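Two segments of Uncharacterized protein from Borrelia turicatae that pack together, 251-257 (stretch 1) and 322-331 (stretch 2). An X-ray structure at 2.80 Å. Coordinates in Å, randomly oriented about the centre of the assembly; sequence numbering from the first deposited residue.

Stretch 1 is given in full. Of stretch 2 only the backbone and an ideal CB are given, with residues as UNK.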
# COMPACT_ATOMS: atom_id res chain seq x y z
N GLU A 251 9.13 12.33 -14.70
CA GLU A 251 9.13 13.60 -14.02
C GLU A 251 9.30 13.43 -12.51
O GLU A 251 10.13 14.10 -11.89
CB GLU A 251 7.87 14.31 -14.36
CG GLU A 251 7.83 15.74 -13.90
CD GLU A 251 6.50 16.37 -14.24
OE1 GLU A 251 6.02 17.21 -13.46
OE2 GLU A 251 5.93 16.00 -15.30
N ILE A 252 8.53 12.51 -11.93
CA ILE A 252 8.62 12.24 -10.49
C ILE A 252 10.03 11.78 -10.13
O ILE A 252 10.61 12.23 -9.12
CB ILE A 252 7.53 11.24 -10.04
CG1 ILE A 252 6.14 11.88 -10.15
CG2 ILE A 252 7.81 10.75 -8.62
CD1 ILE A 252 5.02 11.03 -9.59
N GLY A 253 10.58 10.89 -10.95
CA GLY A 253 11.96 10.44 -10.79
C GLY A 253 12.93 11.62 -10.70
O GLY A 253 13.66 11.74 -9.70
N LYS A 254 12.91 12.52 -11.70
CA LYS A 254 13.77 13.72 -11.67
C LYS A 254 13.65 14.49 -10.34
O LYS A 254 14.64 14.93 -9.79
CB LYS A 254 13.56 14.68 -12.85
CG LYS A 254 13.44 14.02 -14.21
CD LYS A 254 13.97 14.95 -15.28
CE LYS A 254 14.25 14.16 -16.55
NZ LYS A 254 15.39 13.21 -16.39
N ILE A 255 12.45 14.63 -9.81
CA ILE A 255 12.31 15.21 -8.47
C ILE A 255 13.07 14.40 -7.41
O ILE A 255 13.67 14.98 -6.51
CB ILE A 255 10.82 15.38 -8.08
CG1 ILE A 255 10.15 16.39 -9.02
CG2 ILE A 255 10.68 15.83 -6.63
CD1 ILE A 255 8.63 16.35 -8.99
N VAL A 256 13.10 13.08 -7.55
CA VAL A 256 13.62 12.21 -6.50
C VAL A 256 15.12 11.85 -6.61
O VAL A 256 15.85 11.87 -5.62
CB VAL A 256 12.78 10.92 -6.41
CG1 VAL A 256 13.30 10.00 -5.33
CG2 VAL A 256 11.35 11.26 -6.14
N ILE A 257 15.55 11.50 -7.81
CA ILE A 257 16.90 10.99 -8.04
C ILE A 257 18.00 12.03 -7.79
O ILE A 257 17.94 13.17 -8.23
CB ILE A 257 17.00 10.32 -9.42
CG1 ILE A 257 15.93 9.23 -9.47
CG2 ILE A 257 18.37 9.71 -9.66
CD1 ILE A 257 15.89 8.47 -10.75
N UNK A 322 6.15 20.27 -1.01
CA UNK A 322 5.65 19.07 -1.68
C UNK A 322 6.79 18.20 -2.21
O UNK A 322 6.93 17.05 -1.81
CB UNK A 322 4.72 19.46 -2.83
N UNK A 323 7.61 18.77 -3.10
CA UNK A 323 8.80 18.09 -3.63
C UNK A 323 9.65 17.44 -2.52
O UNK A 323 10.09 16.30 -2.64
CB UNK A 323 9.66 19.09 -4.42
N UNK A 324 9.79 18.15 -1.41
CA UNK A 324 10.44 17.58 -0.23
C UNK A 324 9.71 16.35 0.31
O UNK A 324 10.36 15.36 0.66
CB UNK A 324 10.54 18.64 0.87
N UNK A 325 8.38 16.41 0.39
CA UNK A 325 7.60 15.25 0.84
C UNK A 325 7.89 14.05 -0.06
O UNK A 325 8.01 12.93 0.44
CB UNK A 325 6.10 15.57 0.84
N UNK A 326 8.04 14.29 -1.37
CA UNK A 326 8.25 13.20 -2.32
C UNK A 326 9.60 12.52 -2.04
O UNK A 326 9.65 11.32 -1.75
CB UNK A 326 8.19 13.72 -3.76
N UNK A 327 10.67 13.31 -2.07
CA UNK A 327 12.01 12.82 -1.76
C UNK A 327 12.02 12.04 -0.44
O UNK A 327 12.48 10.88 -0.41
CB UNK A 327 13.00 13.99 -1.69
N UNK A 328 11.49 12.66 0.62
CA UNK A 328 11.43 12.04 1.96
C UNK A 328 10.72 10.69 1.99
O UNK A 328 11.14 9.77 2.71
CB UNK A 328 10.72 12.99 2.93
N UNK A 329 9.65 10.55 1.22
CA UNK A 329 8.88 9.33 1.32
C UNK A 329 9.64 8.21 0.60
O UNK A 329 9.64 7.06 1.06
CB UNK A 329 7.48 9.52 0.73
N UNK A 330 10.31 8.53 -0.49
CA UNK A 330 11.09 7.50 -1.17
C UNK A 330 12.32 7.07 -0.37
O UNK A 330 12.59 5.87 -0.25
CB UNK A 330 11.52 8.00 -2.55
N UNK A 331 13.05 8.04 0.16
CA UNK A 331 14.22 7.75 0.96
C UNK A 331 13.83 6.87 2.16
O UNK A 331 14.36 5.77 2.36
CB UNK A 331 14.88 9.05 1.43

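Two helices cross here at 82°, nearly at right angles, with axes 9.4 Å apart, so only a short patch of each can touch: Ile252, Ile255 and Val256 on the first, and positions 323, 326, 327 and 330 on the second.

Position 322 has nothing of stretch 1 within reach of its CB, so this contact sets no rule for it. The residue is Tyr322, whose hydroxyl is hydrogen-bonded elsewhere in the structure.

At 323 the CB points sideways, 4.1 Å from Ile255 CG2, and the CG1-CD1 arm of Ile255 lies beyond. A leucine, a methionine or an aromatic ring could turn back over that isoleucine. The deposited Tyr323, with chi1 m, does this with its ring: Ile255 CD1 sits over one face, 3.7 Å from the centroid of the Tyr323 ring and 3.5 Å from Tyr323 CE1, a CH-pi contact.

Positions 324 and 325 meet nothing of stretch 1, and polar residues would suit as well as any; they are Ser324 and Asn325.

Position 326 points toward stretch 1, its ideal CB 4.3 Å from Ile255 CG2 and 4.7 Å from Val256 CG2. Methyl groups line the stretch 1 side, which favours a branched or medium-sized aliphatic such as valine, leucine or isoleucine. Ile326 uses both branches: CG2 packs 3.6 Å from Val256 CG2 and 4.3 Å from Ile252 CG2, while CD1 lies 4.3 Å from Ile255 CG2.

At 327 the backbones come closest, CA to CA 5.0 Å from Val256, yet the CB points sideways. Ile255 O offers an acceptor 5.0 Å from the CB. A long side chain carrying a donor is the natural answer, lysine, arginine or glutamine among them. Arg327 runs its CG past Val256 CA at 4.2 Å and donates a hydrogen bond from NE to Ile255 O at 3.1 Å, with the carbonyl at the edge of the guanidinium, near its plane.

Position 328 is out of reach, and a CB there would be crowded by the carbonyl O of Ser324; Gly328 avoids this. Position 329 is also out of reach, so stretch 1 sets no limit; Thr329 OG1 is hydrogen-bonded elsewhere.

Position 330 points toward stretch 1, its CB 3.9 Å from Val256 CG1, with Ile252 farther along. A long or large apolar group could reach both, methionine or an aromatic ring. Phe330 does so, its CD2 3.8 Å from Val256 CG2 and its CE2 4.5 Å from Ile252 CG2.

At 331 the CB points sideways and meets nothing, so many side chains would suit; the end of Lys331 leads away.

Stretch 2 (322-331) YYSNIRGTFK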
# COMPACT_ATOMS: atom_id res chain seq x y z
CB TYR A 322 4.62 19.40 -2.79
CG TYR A 322 3.96 18.19 -3.39
CD1 TYR A 322 3.42 17.18 -2.56
CD2 TYR A 322 3.89 18.02 -4.77
CE1 TYR A 322 2.85 16.03 -3.10
CE2 TYR A 322 3.31 16.86 -5.33
CZ TYR A 322 2.80 15.87 -4.48
OH TYR A 322 2.22 14.74 -4.99
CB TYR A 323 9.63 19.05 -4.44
CG TYR A 323 9.15 19.30 -5.87
CD1 TYR A 323 7.82 19.04 -6.27
CD2 TYR A 323 10.03 19.83 -6.82
CE1 TYR A 323 7.41 19.29 -7.58
CE2 TYR A 323 9.64 20.07 -8.12
CZ TYR A 323 8.34 19.82 -8.51
OH TYR A 323 8.00 20.08 -9.82
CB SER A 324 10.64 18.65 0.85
OG SER A 324 10.76 18.06 2.13
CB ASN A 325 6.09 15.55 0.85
CG ASN A 325 5.61 16.26 2.11
OD1 ASN A 325 6.36 16.95 2.77
ND2 ASN A 325 4.35 16.10 2.43
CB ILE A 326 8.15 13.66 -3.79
CG1 ILE A 326 6.81 14.35 -4.06
CG2 ILE A 326 8.28 12.48 -4.73
CD1 ILE A 326 6.69 14.91 -5.47
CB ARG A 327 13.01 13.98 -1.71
CG ARG A 327 13.30 14.56 -3.06
CD ARG A 327 14.43 15.57 -3.03
NE ARG A 327 14.17 16.65 -3.99
CZ ARG A 327 13.89 17.91 -3.67
NH1 ARG A 327 13.87 18.31 -2.39
NH2 ARG A 327 13.66 18.79 -4.63
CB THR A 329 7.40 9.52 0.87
OG1 THR A 329 6.61 8.44 1.39
CG2 THR A 329 7.25 9.54 -0.64
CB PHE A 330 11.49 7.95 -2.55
CG PHE A 330 10.45 7.73 -3.56
CD1 PHE A 330 10.31 6.49 -4.13
CD2 PHE A 330 9.56 8.74 -3.92
CE1 PHE A 330 9.31 6.23 -5.04
CE2 PHE A 330 8.57 8.50 -4.85
CZ PHE A 330 8.45 7.23 -5.41
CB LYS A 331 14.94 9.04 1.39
CG LYS A 331 15.89 8.81 2.57
CD LYS A 331 16.89 9.92 2.86
CE LYS A 331 18.09 9.35 3.60
NZ LYS A 331 18.72 10.29 4.56
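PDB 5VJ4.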